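Local coordinates for protein type-2Ba cytolytic delta-endotoxin (Bacillus thuringiensis serovar israelensis, PDB 2RCI) that probably kills mosquito and other fly larvae by perforating the membranes of their midgut epithelial cells, at residues T109-V123 / T130-I142. Numbering follows the deposited sequence. Where two conformers were deposited one is given.
Sequences TFTNLEPQVDENWIV and TQTSYFYKILFSI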
# COMPACT_ATOMS: atom_id res chain seq x y z
N THR A 109 0.59 8.17 -3.28
CA THR A 109 -0.78 7.66 -3.16
C THR A 109 -1.77 8.84 -3.23
O THR A 109 -2.89 8.69 -3.69
CB THR A 109 -0.95 6.92 -1.81
OG1 THR A 109 -0.12 5.74 -1.80
CG2 THR A 109 -2.44 6.52 -1.52
N PHE A 110 -1.29 10.02 -2.82
CA PHE A 110 -2.14 11.22 -2.65
C PHE A 110 -1.74 12.38 -3.56
O PHE A 110 -2.55 13.31 -3.80
CB PHE A 110 -2.10 11.70 -1.19
CG PHE A 110 -2.61 10.70 -0.22
CD1 PHE A 110 -3.98 10.37 -0.21
CD2 PHE A 110 -1.73 10.02 0.64
CE1 PHE A 110 -4.48 9.45 0.70
CE2 PHE A 110 -2.23 9.04 1.56
CZ PHE A 110 -3.61 8.77 1.59
N THR A 111 -0.48 12.37 -4.02
CA THR A 111 0.08 13.49 -4.82
C THR A 111 0.81 12.92 -6.05
O THR A 111 0.93 11.71 -6.19
CB THR A 111 1.05 14.42 -3.99
OG1 THR A 111 2.23 13.70 -3.61
CG2 THR A 111 0.36 15.03 -2.72
N ASN A 112 1.31 13.80 -6.92
CA ASN A 112 1.86 13.40 -8.19
C ASN A 112 0.89 12.47 -8.93
O ASN A 112 1.32 11.51 -9.55
CB ASN A 112 3.19 12.67 -8.00
CG ASN A 112 4.25 13.53 -7.37
OD1 ASN A 112 4.48 14.66 -7.79
ND2 ASN A 112 4.93 12.98 -6.35
N LEU A 113 -0.41 12.74 -8.82
CA LEU A 113 -1.42 11.85 -9.40
C LEU A 113 -1.50 12.04 -10.91
O LEU A 113 -1.84 11.11 -11.64
CB LEU A 113 -2.80 12.04 -8.74
CG LEU A 113 -2.90 11.64 -7.26
CD1 LEU A 113 -4.31 11.90 -6.74
CD2 LEU A 113 -2.52 10.17 -7.16
N GLU A 114 -1.20 13.26 -11.39
CA GLU A 114 -1.29 13.54 -12.83
C GLU A 114 -0.49 12.53 -13.70
O GLU A 114 -1.08 11.90 -14.57
CB GLU A 114 -0.96 15.01 -13.13
CG GLU A 114 -1.11 15.43 -14.57
CD GLU A 114 0.23 15.51 -15.26
OE1 GLU A 114 0.74 14.47 -15.71
OE2 GLU A 114 0.79 16.63 -15.33
N PRO A 115 0.83 12.32 -13.43
CA PRO A 115 1.58 11.27 -14.19
C PRO A 115 1.08 9.83 -14.01
O PRO A 115 1.34 8.98 -14.86
CB PRO A 115 3.03 11.39 -13.67
CG PRO A 115 2.92 12.12 -12.38
CD PRO A 115 1.70 13.03 -12.48
N GLN A 116 0.36 9.57 -12.93
CA GLN A 116 -0.07 8.21 -12.60
C GLN A 116 -1.48 7.92 -13.09
O GLN A 116 -2.03 6.84 -12.86
CB GLN A 116 -0.04 8.03 -11.08
CG GLN A 116 1.34 8.17 -10.42
CD GLN A 116 1.22 7.99 -8.92
OE1 GLN A 116 1.22 8.96 -8.15
NE2 GLN A 116 1.01 6.76 -8.50
N VAL A 117 -2.07 8.89 -13.78
CA VAL A 117 -3.53 8.91 -13.97
C VAL A 117 -4.06 7.62 -14.61
O VAL A 117 -5.14 7.15 -14.24
CB VAL A 117 -4.01 10.25 -14.69
CG1 VAL A 117 -3.60 10.29 -16.18
CG2 VAL A 117 -5.51 10.48 -14.52
N ASP A 118 -3.29 7.05 -15.54
CA ASP A 118 -3.71 5.86 -16.28
C ASP A 118 -3.01 4.57 -15.85
O ASP A 118 -3.13 3.56 -16.54
CB ASP A 118 -3.50 6.06 -17.80
CG ASP A 118 -4.33 7.19 -18.36
OD1 ASP A 118 -5.53 7.25 -18.04
OD2 ASP A 118 -3.78 8.02 -19.11
N GLU A 119 -2.31 4.60 -14.72
CA GLU A 119 -1.58 3.43 -14.25
C GLU A 119 -2.55 2.39 -13.68
O GLU A 119 -3.62 2.73 -13.17
CB GLU A 119 -0.50 3.82 -13.25
CG GLU A 119 0.55 4.81 -13.84
CD GLU A 119 1.72 4.12 -14.57
OE1 GLU A 119 1.57 2.96 -15.03
OE2 GLU A 119 2.81 4.75 -14.66
N ASN A 120 -2.14 1.12 -13.74
CA ASN A 120 -3.00 0.03 -13.33
C ASN A 120 -3.30 0.00 -11.84
O ASN A 120 -4.38 -0.45 -11.43
CB ASN A 120 -2.42 -1.32 -13.78
CG ASN A 120 -2.56 -1.52 -15.28
OD1 ASN A 120 -3.41 -0.88 -15.92
ND2 ASN A 120 -1.72 -2.38 -15.85
N TRP A 121 -2.37 0.53 -11.04
CA TRP A 121 -2.50 0.52 -9.59
C TRP A 121 -3.44 1.56 -9.01
O TRP A 121 -3.68 1.57 -7.81
CB TRP A 121 -1.14 0.64 -8.90
CG TRP A 121 -0.35 1.85 -9.27
CD1 TRP A 121 -0.48 3.10 -8.75
CD2 TRP A 121 0.74 1.91 -10.21
NE1 TRP A 121 0.45 3.94 -9.32
CE2 TRP A 121 1.20 3.24 -10.22
CE3 TRP A 121 1.35 0.97 -11.04
CZ2 TRP A 121 2.27 3.66 -11.04
CZ3 TRP A 121 2.40 1.38 -11.86
CH2 TRP A 121 2.85 2.72 -11.84
N ILE A 122 -3.95 2.47 -9.84
CA ILE A 122 -4.95 3.43 -9.39
C ILE A 122 -6.25 3.16 -10.14
O ILE A 122 -6.22 2.91 -11.34
CB ILE A 122 -4.48 4.90 -9.60
CG1 ILE A 122 -5.44 5.89 -8.92
CG2 ILE A 122 -4.32 5.21 -11.09
CD1 ILE A 122 -4.79 7.28 -8.59
N VAL A 123 -7.38 3.22 -9.43
CA VAL A 123 -8.67 2.90 -10.04
C VAL A 123 -9.61 4.06 -9.74
O VAL A 123 -10.02 4.27 -8.59
CB VAL A 123 -9.27 1.58 -9.47
CG1 VAL A 123 -10.59 1.23 -10.17
CG2 VAL A 123 -8.30 0.43 -9.57
N THR A 130 -18.09 17.56 -6.87
CA THR A 130 -17.85 17.86 -5.46
C THR A 130 -16.93 16.84 -4.76
O THR A 130 -16.44 17.10 -3.63
CB THR A 130 -19.16 17.96 -4.66
OG1 THR A 130 -19.91 16.74 -4.78
CG2 THR A 130 -20.00 19.18 -5.12
N GLN A 131 -16.68 15.72 -5.43
CA GLN A 131 -15.94 14.62 -4.81
C GLN A 131 -15.21 13.72 -5.82
O GLN A 131 -15.70 13.47 -6.93
CB GLN A 131 -16.91 13.79 -3.98
CG GLN A 131 -16.38 12.48 -3.45
CD GLN A 131 -17.49 11.64 -2.84
OE1 GLN A 131 -17.92 10.62 -3.42
NE2 GLN A 131 -17.96 12.06 -1.67
N THR A 132 -14.06 13.21 -5.39
CA THR A 132 -13.33 12.21 -6.15
C THR A 132 -13.11 10.99 -5.25
O THR A 132 -12.76 11.13 -4.08
CB THR A 132 -11.97 12.75 -6.66
OG1 THR A 132 -12.18 13.89 -7.51
CG2 THR A 132 -11.19 11.67 -7.43
N SER A 133 -13.35 9.80 -5.78
CA SER A 133 -12.95 8.61 -5.04
C SER A 133 -12.11 7.69 -5.92
O SER A 133 -12.28 7.63 -7.16
CB SER A 133 -14.15 7.89 -4.40
OG SER A 133 -15.00 7.30 -5.38
N TYR A 134 -11.17 6.99 -5.29
CA TYR A 134 -10.33 6.06 -6.02
C TYR A 134 -9.77 4.95 -5.13
O TYR A 134 -9.81 5.08 -3.91
CB TYR A 134 -9.20 6.81 -6.70
CG TYR A 134 -8.20 7.56 -5.83
CD1 TYR A 134 -6.89 7.03 -5.60
CD2 TYR A 134 -8.49 8.81 -5.34
CE1 TYR A 134 -5.94 7.76 -4.85
CE2 TYR A 134 -7.55 9.56 -4.61
CZ TYR A 134 -6.29 9.02 -4.36
OH TYR A 134 -5.38 9.76 -3.65
N PHE A 135 -9.32 3.87 -5.76
CA PHE A 135 -8.53 2.84 -5.07
C PHE A 135 -7.06 3.05 -5.43
O PHE A 135 -6.75 3.44 -6.55
CB PHE A 135 -8.90 1.44 -5.56
CG PHE A 135 -10.34 1.05 -5.31
CD1 PHE A 135 -11.01 1.46 -4.16
CD2 PHE A 135 -11.00 0.20 -6.21
CE1 PHE A 135 -12.34 1.08 -3.94
CE2 PHE A 135 -12.31 -0.19 -6.00
CZ PHE A 135 -12.98 0.24 -4.86
N TYR A 136 -6.16 2.74 -4.50
CA TYR A 136 -4.73 2.85 -4.76
C TYR A 136 -4.09 1.67 -4.04
O TYR A 136 -4.36 1.44 -2.84
CB TYR A 136 -4.17 4.16 -4.21
CG TYR A 136 -2.80 4.49 -4.78
CD1 TYR A 136 -2.65 5.41 -5.82
CD2 TYR A 136 -1.65 3.87 -4.28
CE1 TYR A 136 -1.39 5.69 -6.35
CE2 TYR A 136 -0.40 4.15 -4.79
CZ TYR A 136 -0.27 5.06 -5.82
OH TYR A 136 0.98 5.32 -6.32
N LYS A 137 -3.25 0.95 -4.77
CA LYS A 137 -2.67 -0.31 -4.25
C LYS A 137 -1.18 -0.34 -4.38
O LYS A 137 -0.63 0.00 -5.43
CB LYS A 137 -3.26 -1.52 -4.95
CG LYS A 137 -4.76 -1.70 -4.65
CD LYS A 137 -5.33 -2.93 -5.38
CE LYS A 137 -5.39 -2.79 -6.93
NZ LYS A 137 -5.85 -1.49 -7.49
N ILE A 138 -0.53 -0.74 -3.29
CA ILE A 138 0.93 -0.78 -3.19
C ILE A 138 1.31 -2.18 -2.68
O ILE A 138 0.56 -2.77 -1.90
CB ILE A 138 1.45 0.22 -2.16
CG1 ILE A 138 1.02 1.66 -2.51
CG2 ILE A 138 2.98 0.13 -2.04
CD1 ILE A 138 1.22 2.66 -1.34
N LEU A 139 2.44 -2.71 -3.14
CA LEU A 139 2.93 -3.99 -2.57
C LEU A 139 4.42 -3.88 -2.32
O LEU A 139 5.23 -3.76 -3.27
CB LEU A 139 2.59 -5.19 -3.46
CG LEU A 139 2.82 -6.60 -2.87
CD1 LEU A 139 1.92 -7.65 -3.51
CD2 LEU A 139 4.31 -7.03 -2.89
N PHE A 140 4.79 -3.94 -1.04
CA PHE A 140 6.20 -3.96 -0.66
C PHE A 140 6.73 -5.37 -0.45
O PHE A 140 6.07 -6.18 0.24
CB PHE A 140 6.42 -3.23 0.68
CG PHE A 140 6.06 -1.79 0.66
CD1 PHE A 140 6.96 -0.84 0.19
CD2 PHE A 140 4.83 -1.36 1.18
CE1 PHE A 140 6.63 0.54 0.17
CE2 PHE A 140 4.48 0.01 1.19
CZ PHE A 140 5.40 0.96 0.69
N SER A 141 7.88 -5.66 -1.05
CA SER A 141 8.65 -6.85 -0.68
C SER A 141 9.89 -6.35 0.06
O SER A 141 10.54 -5.40 -0.37
CB SER A 141 9.04 -7.67 -1.91
OG SER A 141 7.90 -8.12 -2.62
N ILE A 142 10.20 -6.98 1.19
CA ILE A 142 11.19 -6.40 2.06
C ILE A 142 12.10 -7.49 2.59
O ILE A 142 11.64 -8.48 3.15
CB ILE A 142 10.51 -5.69 3.26
CG1 ILE A 142 9.38 -4.78 2.76
CG2 ILE A 142 11.57 -4.92 4.10
CD1 ILE A 142 8.29 -4.49 3.84
O HOH W 1 -5.11 12.64 -3.05
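Y134 of the long strand 132-142 reaches across to T109 at the end of helix 96-110, while the same strand pairs antiparallel with strand 122-127 in a beta hairpin of the Cyt toxin alpha/beta fold, a sheet flanked by helical layers. With CG wedged between the backbone N and the carbonyl carbon (chi1 62°), the Y134 ring crosses I122 at a slant, with CD1 of I122 against its CD1, and its OH donates to T109 O at 2.7 Å, in the carbonyl plane and on a lone pair. A water donates both to this hydroxyl and to F110 O; Y134 OH thus reaches the T109 carbonyl directly and that of F110 through the water.

F135 and V123 form a hydrogen-bonded pair, V123 N to F135 O at 3.0 Å and F135 N to V123 O at 2.9 Å; on that face of the sheet their CB atoms lie 3.9 Å apart.

Y136, paired with I122, shares the other face with Y134. T109 CA sits almost squarely over its ring, a CH-pi contact 3.7 Å from the centroid, and W121 presents an edge to the ring in an offset edge-to-face pair, planes at 67°. The Y136 hydroxyl is hydrogen-bonded to N11 ND2.

K137 N closes the pairing on W121 O at 3.1 Å. Beyond it, the side chain of I138 crosses that of T109 at about a right angle, its CD1 3.4 Å from T109 OG1, a hydroxyl hydrogen-bonded to A105 O within the helix.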